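Local atomic coordinates of probable transcriptional regulator (Rhodococcus jostii, PDB entry 3HIM), a protein that probably binds cis-regulatory DNA as a dimeric, all-helical transcription regulator of the TetR family. Residues Arg142-Gly147 with Phe156-Ala161; Thr80-Pro85 with Leu93-Thr98; Glu27-Ala30 with Ala36-Thr39. All blocks are in the same frame, centred on the assembly; numbering follows the deposited sequence.

Contact 1. Residues Arg142-Gly147 with Phe156-Ala161; sequences RIIEAG and FDIEAA
Ile144, Glu145, Ile158 and Ala161 meet through aliphatic carbon, and neither face of any flat group lies against the opposite segment. The carboxylate of Asp157 caps the start of helix 158-175: its OD1 accepts from Ala160 N at 2.8 Å, with the N-H nearly straight at 171° but coming from above the carboxylate plane, 45° out of it. The carboxylate of Glu145 sits at the end of an extended chain, and only the CG beneath it takes part in the contact.

The join itself links the C-terminal part of helix 123-149 to the first turn of helix 158-175, within the helical C-terminal domain of the TetR fold. Ile144 and Ile158 point at each other from CA atoms 6.6 Å apart, and their side chains slide past one another in opposite directions, CG2 of Ile144 lying 4.0 Å from CG2 of Ile158. The longer branch of Ile144 stands anti to its carbonyl carbon (chi1 -61°) and continues extended, which brings CD1 to 3.9 Å from CB of Ala161. A beta-branched residue suits this place because its two arms reach residues three apart on the facing helix, CG2 to Ile158 and CD1 to Ala161, while the small alanine leaves room for the longer arm. At the margin, Glu145 crosses Ile158 at about a right angle, its CG being 3.8 Å from Ile158 CD1.

Val199 touches both Ile144 and Ala161, and Asp157 packs on Arg190 of the second subunit, so this helix start lies close to the dimer partner. With no hydrogen bond between the two segments, their join rests on shape and dispersion; the polar capping stays within one segment, where the helix start probably favours an ionised Asp157.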
loop_
_atom_site.group_PDB
_atom_site.type_symbol
_atom_site.label_atom_id
_atom_site.label_comp_id
_atom_site.label_asym_id
_atom_site.label_seq_id
_atom_site.Cartn_x
_atom_site.Cartn_y
_atom_site.Cartn_z
ATOM N N ARG B 142 16.998 -13.031 -3.900
ATOM C CA ARG B 142 17.966 -14.091 -3.628
ATOM C C ARG B 142 17.265 -15.449 -3.439
ATOM O O ARG B 142 17.652 -16.440 -4.057
ATOM C CB ARG B 142 18.843 -13.748 -2.414
ATOM N N ILE B 143 16.210 -15.473 -2.624
ATOM C CA ILE B 143 15.482 -16.712 -2.348
ATOM C C ILE B 143 14.868 -17.236 -3.642
ATOM O O ILE B 143 15.002 -18.419 -3.948
ATOM C CB ILE B 143 14.406 -16.534 -1.241
ATOM C CG1 ILE B 143 15.091 -16.410 0.124
ATOM C CG2 ILE B 143 13.385 -17.711 -1.225
ATOM C CD1 ILE B 143 14.301 -15.596 1.129
ATOM N N ILE B 144 14.255 -16.345 -4.418
ATOM C CA ILE B 144 13.604 -16.736 -5.657
ATOM C C ILE B 144 14.634 -17.283 -6.656
ATOM O O ILE B 144 14.397 -18.319 -7.306
ATOM C CB ILE B 144 12.741 -15.613 -6.233
ATOM C CG1 ILE B 144 11.627 -15.247 -5.242
ATOM C CG2 ILE B 144 12.122 -16.053 -7.561
ATOM C CD1 ILE B 144 10.844 -13.971 -5.619
ATOM N N GLU B 145 15.782 -16.611 -6.729
ATOM C CA GLU B 145 16.911 -17.081 -7.521
ATOM C C GLU B 145 17.382 -18.452 -7.050
ATOM O O GLU B 145 17.574 -19.361 -7.856
ATOM C CB GLU B 145 18.069 -16.089 -7.414
ATOM C CG GLU B 145 17.849 -14.827 -8.233
ATOM C CD GLU B 145 18.894 -13.759 -7.989
ATOM O OE1 GLU B 145 19.879 -13.995 -7.253
ATOM O OE2 GLU B 145 18.735 -12.668 -8.563
ATOM N N ALA B 146 17.558 -18.604 -5.737
ATOM C CA ALA B 146 18.007 -19.877 -5.194
ATOM C C ALA B 146 17.117 -21.016 -5.676
ATOM O O ALA B 146 17.614 -22.042 -6.103
ATOM C CB ALA B 146 18.037 -19.825 -3.686
ATOM N N GLY B 147 15.800 -20.824 -5.605
ATOM C CA GLY B 147 14.819 -21.846 -6.003
ATOM C C GLY B 147 14.809 -22.149 -7.490
ATOM O O GLY B 147 14.557 -23.295 -7.909
ATOM N N PHE B 156 8.099 -16.436 -13.846
ATOM C CA PHE B 156 8.064 -15.719 -15.107
ATOM C C PHE B 156 9.197 -14.698 -15.087
ATOM O O PHE B 156 10.015 -14.615 -16.000
ATOM C CB PHE B 156 6.722 -15.005 -15.293
ATOM C CG PHE B 156 5.630 -15.892 -15.813
ATOM C CD1 PHE B 156 5.620 -16.288 -17.143
ATOM C CD2 PHE B 156 4.601 -16.320 -14.970
ATOM C CE1 PHE B 156 4.599 -17.110 -17.628
ATOM C CE2 PHE B 156 3.591 -17.135 -15.437
ATOM C CZ PHE B 156 3.589 -17.543 -16.774
ATOM N N ASP B 157 9.255 -13.947 -14.007
ATOM C CA ASP B 157 10.122 -12.799 -13.940
ATOM C C ASP B 157 10.504 -12.612 -12.477
ATOM O O ASP B 157 9.654 -12.323 -11.637
ATOM C CB ASP B 157 9.352 -11.600 -14.516
ATOM C CG ASP B 157 10.176 -10.328 -14.562
ATOM O OD1 ASP B 157 10.787 -9.950 -13.530
ATOM O OD2 ASP B 157 10.157 -9.680 -15.641
ATOM N N ILE B 158 11.774 -12.806 -12.162
ATOM C CA ILE B 158 12.201 -12.779 -10.776
ATOM C C ILE B 158 11.957 -11.419 -10.120
ATOM O O ILE B 158 11.404 -11.357 -9.023
ATOM C CB ILE B 158 13.660 -13.190 -10.620
ATOM C CG1 ILE B 158 13.844 -14.646 -11.044
ATOM C CG2 ILE B 158 14.120 -13.007 -9.167
ATOM C CD1 ILE B 158 15.301 -15.076 -11.077
ATOM N N GLU B 159 12.358 -10.339 -10.793
ATOM C CA GLU B 159 12.166 -8.993 -10.245
ATOM C C GLU B 159 10.681 -8.662 -10.060
ATOM O O GLU B 159 10.317 -8.077 -9.046
ATOM C CB GLU B 159 12.852 -7.932 -11.116
ATOM N N ALA B 160 9.828 -9.035 -11.023
ATOM C CA ALA B 160 8.367 -8.855 -10.872
ATOM C C ALA B 160 7.816 -9.603 -9.650
ATOM O O ALA B 160 6.980 -9.078 -8.912
ATOM C CB ALA B 160 7.642 -9.300 -12.124
ATOM N N ALA B 161 8.301 -10.826 -9.437
ATOM C CA ALA B 161 7.869 -11.637 -8.293
ATOM C C ALA B 161 8.290 -11.022 -6.945
ATOM O O ALA B 161 7.478 -10.939 -6.015
ATOM C CB ALA B 161 8.360 -13.069 -8.421
#

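Contact 2. Residues Thr80-Pro85 with Leu93-Thr98; sequences TAADFP and LMSTVT
Ser95 and Ala82 face each other where helix 60-82, the long connecting helix of the TetR fold, runs up to helix 89-106. The chain turns back between them and brings the two helices side by side. The CB of Ala82 points at the facing helix and lies 3.7 Å from Ser95 O, an approach that a small side chain allows: the CA atoms of Ala82 and Thr96 are 5.2 Å apart. Serine answers with a short polar arm. Its hydroxyl extends opposite the backbone N (chi1 -176°) and gives its proton to Ala82 O at 2.7 Å, entering in the carbonyl plane on a lone pair with a C=O...donor angle of 132°. The backbone carbonyl of Ala82 thereby gains a side-chain donor.

The ring of Phe84 approaches this hydroxyl obliquely, CE2 being 3.9 Å from Ser95 OG, on the exposed flank. Thr96 divides its two branches between different tasks. Its OG1 bonds back to Arg92 O within the same helix, which suits a buried hydroxyl, and CG2 is turned toward Asp83. Asp83 directs its carboxylate to a salt bridge with Arg92, leaving its methylene for the contact: Asp83 CB rests 3.7 Å from Thr96 CG2.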
loop_
_atom_site.group_PDB
_atom_site.type_symbol
_atom_site.label_atom_id
_atom_site.label_comp_id
_atom_site.label_asym_id
_atom_site.label_seq_id
_atom_site.Cartn_x
_atom_site.Cartn_y
_atom_site.Cartn_z
ATOM N N THR B 80 15.573 -10.983 7.349
ATOM C CA THR B 80 16.932 -11.508 7.263
ATOM C C THR B 80 17.116 -12.622 8.304
ATOM O O THR B 80 17.489 -13.736 7.965
ATOM C CB THR B 80 17.972 -10.379 7.395
ATOM O OG1 THR B 80 17.773 -9.472 6.314
ATOM C CG2 THR B 80 19.402 -10.929 7.332
ATOM N N ALA B 81 16.771 -12.336 9.553
ATOM C CA ALA B 81 16.695 -13.382 10.589
ATOM C C ALA B 81 15.747 -14.532 10.207
ATOM O O ALA B 81 15.917 -15.653 10.669
ATOM C CB ALA B 81 16.267 -12.776 11.918
ATOM N N ALA B 82 14.742 -14.259 9.377
ATOM C CA ALA B 82 13.832 -15.328 8.961
ATOM C C ALA B 82 14.383 -16.180 7.796
ATOM O O ALA B 82 13.843 -17.251 7.494
ATOM C CB ALA B 82 12.440 -14.765 8.634
ATOM N N ASP B 83 15.459 -15.724 7.153
ATOM C CA ASP B 83 16.020 -16.471 6.029
ATOM C C ASP B 83 17.136 -17.421 6.480
ATOM O O ASP B 83 17.975 -17.054 7.294
ATOM C CB ASP B 83 16.523 -15.533 4.935
ATOM C CG ASP B 83 16.861 -16.263 3.653
ATOM O OD1 ASP B 83 16.208 -17.296 3.313
ATOM O OD2 ASP B 83 17.796 -15.803 2.979
ATOM N N PHE B 84 17.127 -18.644 5.954
ATOM C CA PHE B 84 18.079 -19.664 6.376
ATOM C C PHE B 84 18.633 -20.297 5.124
ATOM O O PHE B 84 17.975 -21.142 4.508
ATOM C CB PHE B 84 17.404 -20.721 7.254
ATOM C CG PHE B 84 16.728 -20.162 8.463
ATOM C CD1 PHE B 84 17.468 -19.773 9.569
ATOM C CD2 PHE B 84 15.338 -20.019 8.495
ATOM C CE1 PHE B 84 16.834 -19.254 10.713
ATOM C CE2 PHE B 84 14.702 -19.499 9.625
ATOM C CZ PHE B 84 15.456 -19.108 10.732
ATOM N N PRO B 85 19.822 -19.851 4.699
ATOM C CA PRO B 85 20.344 -20.341 3.424
ATOM C C PRO B 85 20.684 -21.834 3.435
ATOM O O PRO B 85 21.009 -22.389 2.399
ATOM C CB PRO B 85 21.581 -19.468 3.203
ATOM C CG PRO B 85 21.183 -18.173 3.870
ATOM C CD PRO B 85 20.534 -18.644 5.149
ATOM N N LEU B 93 11.211 -19.081 1.452
ATOM C CA LEU B 93 10.177 -18.172 0.999
ATOM C C LEU B 93 8.980 -18.144 1.946
ATOM O O LEU B 93 8.483 -17.077 2.263
ATOM C CB LEU B 93 9.744 -18.512 -0.442
ATOM C CG LEU B 93 8.892 -17.420 -1.105
ATOM C CD1 LEU B 93 9.721 -16.134 -1.317
ATOM C CD2 LEU B 93 8.267 -17.930 -2.403
ATOM N N MET B 94 8.523 -19.311 2.403
ATOM C CA MET B 94 7.485 -19.345 3.421
ATOM C C MET B 94 7.903 -18.504 4.634
ATOM O O MET B 94 7.112 -17.730 5.177
ATOM C CB MET B 94 7.178 -20.784 3.857
ATOM C CG MET B 94 6.526 -21.674 2.774
ATOM S SD MET B 94 6.402 -23.447 3.197
ATOM C CE MET B 94 5.993 -23.370 4.940
ATOM N N SER B 95 9.155 -18.650 5.047
ATOM C CA SER B 95 9.605 -18.088 6.320
ATOM C C SER B 95 9.727 -16.569 6.261
ATOM O O SER B 95 9.271 -15.842 7.167
ATOM C CB SER B 95 10.964 -18.702 6.711
ATOM O OG SER B 95 11.372 -18.242 7.982
ATOM N N THR B 96 10.352 -16.101 5.190
ATOM C CA THR B 96 10.563 -14.677 5.020
ATOM C C THR B 96 9.254 -13.954 4.720
ATOM O O THR B 96 9.054 -12.855 5.242
ATOM C CB THR B 96 11.558 -14.374 3.917
ATOM O OG1 THR B 96 11.140 -15.048 2.720
ATOM C CG2 THR B 96 12.970 -14.819 4.332
ATOM N N VAL B 97 8.386 -14.552 3.875
ATOM C CA VAL B 97 7.055 -13.972 3.612
ATOM C C VAL B 97 6.226 -13.883 4.911
ATOM O O VAL B 97 5.675 -12.815 5.224
ATOM C CB VAL B 97 6.252 -14.709 2.472
ATOM C CG1 VAL B 97 4.818 -14.172 2.383
ATOM C CG2 VAL B 97 6.944 -14.528 1.118
ATOM N N THR B 98 6.171 -14.979 5.671
ATOM C CA THR B 98 5.547 -14.955 7.000
ATOM C C THR B 98 6.051 -13.788 7.887
ATOM O O THR B 98 5.242 -12.995 8.387
ATOM C CB THR B 98 5.757 -16.282 7.768
ATOM O OG1 THR B 98 5.215 -17.346 6.988
ATOM C CG2 THR B 98 5.063 -16.248 9.153
#

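Contact 3. Residues Glu27-Ala30 with Ala36-Thr39; sequences EVFA and ATTT
Thr37 fits its side chain against Val28 and Phe29, just before the helix-turn-helix predicted for this TetR-type DNA-binding domain. The tight part is small and centred on that one residue. Thr37 crosses Phe29 at about a right angle and meets the ring at its edge: CG2 lies in the ring plane, 3.5 Å from Phe29 CD1, and OG1 comes near that plane at 3.4 Å from Phe29 CE1. Val28 approaches more obliquely, placing CG1 3.6 Å from Thr37 CB. That methyl is carried there because it stands opposite the backbone N (chi1 175°). Threonine suits this place by offering both a methyl and a compact hydroxyl, although its chi1 of 135° falls between staggered positions, which may mean strain or an uncertain placement of the side chain.

Beyond Thr37 the segments diverge. Ala30 and Ala36 are exposed and do not meet, Ala36 packing instead on Gly35 of the second subunit, while Thr38, at the N-cap position of helix 39-45, points its side chain away. Inward, Ile42 touches both Phe29 and Thr37, and Tyr34 meets the Phe29 ring edge-to-face.

No hydrogen bond joins the two segments. The contact is thus mainly van der Waals, and the Thr37 hydroxyl, with a weak bond from OG1 to Thr38 O of 3.5 Å, sits where the ring-edge hydrogens would be mildly favourable.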
loop_
_atom_site.group_PDB
_atom_site.type_symbol
_atom_site.label_atom_id
_atom_site.label_comp_id
_atom_site.label_asym_id
_atom_site.label_seq_id
_atom_site.Cartn_x
_atom_site.Cartn_y
_atom_site.Cartn_z
ATOM N N GLU B 27 2.155 8.247 16.678
ATOM C CA GLU B 27 0.756 8.489 16.991
ATOM C C GLU B 27 0.311 9.883 16.505
ATOM O O GLU B 27 -0.702 10.003 15.824
ATOM C CB GLU B 27 0.509 8.299 18.495
ATOM N N VAL B 28 1.091 10.918 16.815
ATOM C CA VAL B 28 0.733 12.286 16.443
ATOM C C VAL B 28 0.814 12.470 14.926
ATOM O O VAL B 28 -0.092 13.067 14.317
ATOM C CB VAL B 28 1.582 13.360 17.197
ATOM C CG1 VAL B 28 1.269 14.762 16.692
ATOM C CG2 VAL B 28 1.320 13.308 18.700
ATOM N N PHE B 29 1.878 11.945 14.313
ATOM C CA PHE B 29 2.014 12.008 12.860
ATOM C C PHE B 29 0.824 11.319 12.183
ATOM O O PHE B 29 0.259 11.848 11.231
ATOM C CB PHE B 29 3.340 11.414 12.374
ATOM C CG PHE B 29 4.563 12.261 12.686
ATOM C CD1 PHE B 29 4.455 13.627 12.996
ATOM C CD2 PHE B 29 5.841 11.684 12.642
ATOM C CE1 PHE B 29 5.591 14.387 13.266
ATOM C CE2 PHE B 29 6.984 12.443 12.899
ATOM C CZ PHE B 29 6.855 13.797 13.220
ATOM N N ALA B 30 0.430 10.158 12.704
ATOM C CA ALA B 30 -0.760 9.456 12.215
ATOM C C ALA B 30 -2.074 10.224 12.451
ATOM O O ALA B 30 -2.985 10.141 11.628
ATOM C CB ALA B 30 -0.839 8.062 12.799
ATOM N N ALA B 36 1.415 18.999 9.439
ATOM C CA ALA B 36 0.652 19.879 10.333
ATOM C C ALA B 36 1.112 19.803 11.782
ATOM O O ALA B 36 0.939 20.769 12.531
ATOM C CB ALA B 36 -0.845 19.604 10.235
ATOM N N THR B 37 1.696 18.665 12.171
ATOM C CA THR B 37 2.237 18.509 13.525
ATOM C C THR B 37 3.613 19.157 13.699
ATOM O O THR B 37 4.432 19.211 12.778
ATOM C CB THR B 37 2.199 17.026 14.061
ATOM O OG1 THR B 37 3.446 16.685 14.672
ATOM C CG2 THR B 37 1.927 16.050 12.983
ATOM N N THR B 38 3.834 19.677 14.898
ATOM C CA THR B 38 5.113 20.247 15.282
ATOM C C THR B 38 5.658 19.401 16.420
ATOM O O THR B 38 4.900 18.701 17.091
ATOM C CB THR B 38 4.956 21.733 15.725
ATOM O OG1 THR B 38 6.234 22.280 16.101
ATOM C CG2 THR B 38 3.977 21.864 16.894
ATOM N N THR B 39 6.965 19.457 16.639
ATOM C CA THR B 39 7.548 18.813 17.806
ATOM C C THR B 39 6.863 19.283 19.109
ATOM O O THR B 39 6.757 18.501 20.062
ATOM C CB THR B 39 9.066 19.063 17.922
ATOM O OG1 THR B 39 9.289 20.386 18.418
ATOM C CG2 THR B 39 9.763 18.889 16.583
#

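Along the chain the order is contact 3, contact 2, contact 1, each closing before the next opens. Contacts 1 and 2 are neighbours, their centres 14 Å apart, and they touch directly: Ile143 of helix 123-149 packs its CD1 3.6 Å from Thr96 CG2 and also reaches Asp83 and Leu93. Contact 3 lies on the opposite side of the chain's centre, in the N-terminal region predicted to bind DNA, about 39 Å from contact 1 and 34 Å from contact 2 between centres. Helix 60-82 spans this gap: Lys60 and Ile67 touch Phe29 near one end, and Ala82 closes contact 2 at the other. Such a continuous helix is consistent with the coupling between domains known in TetR relatives.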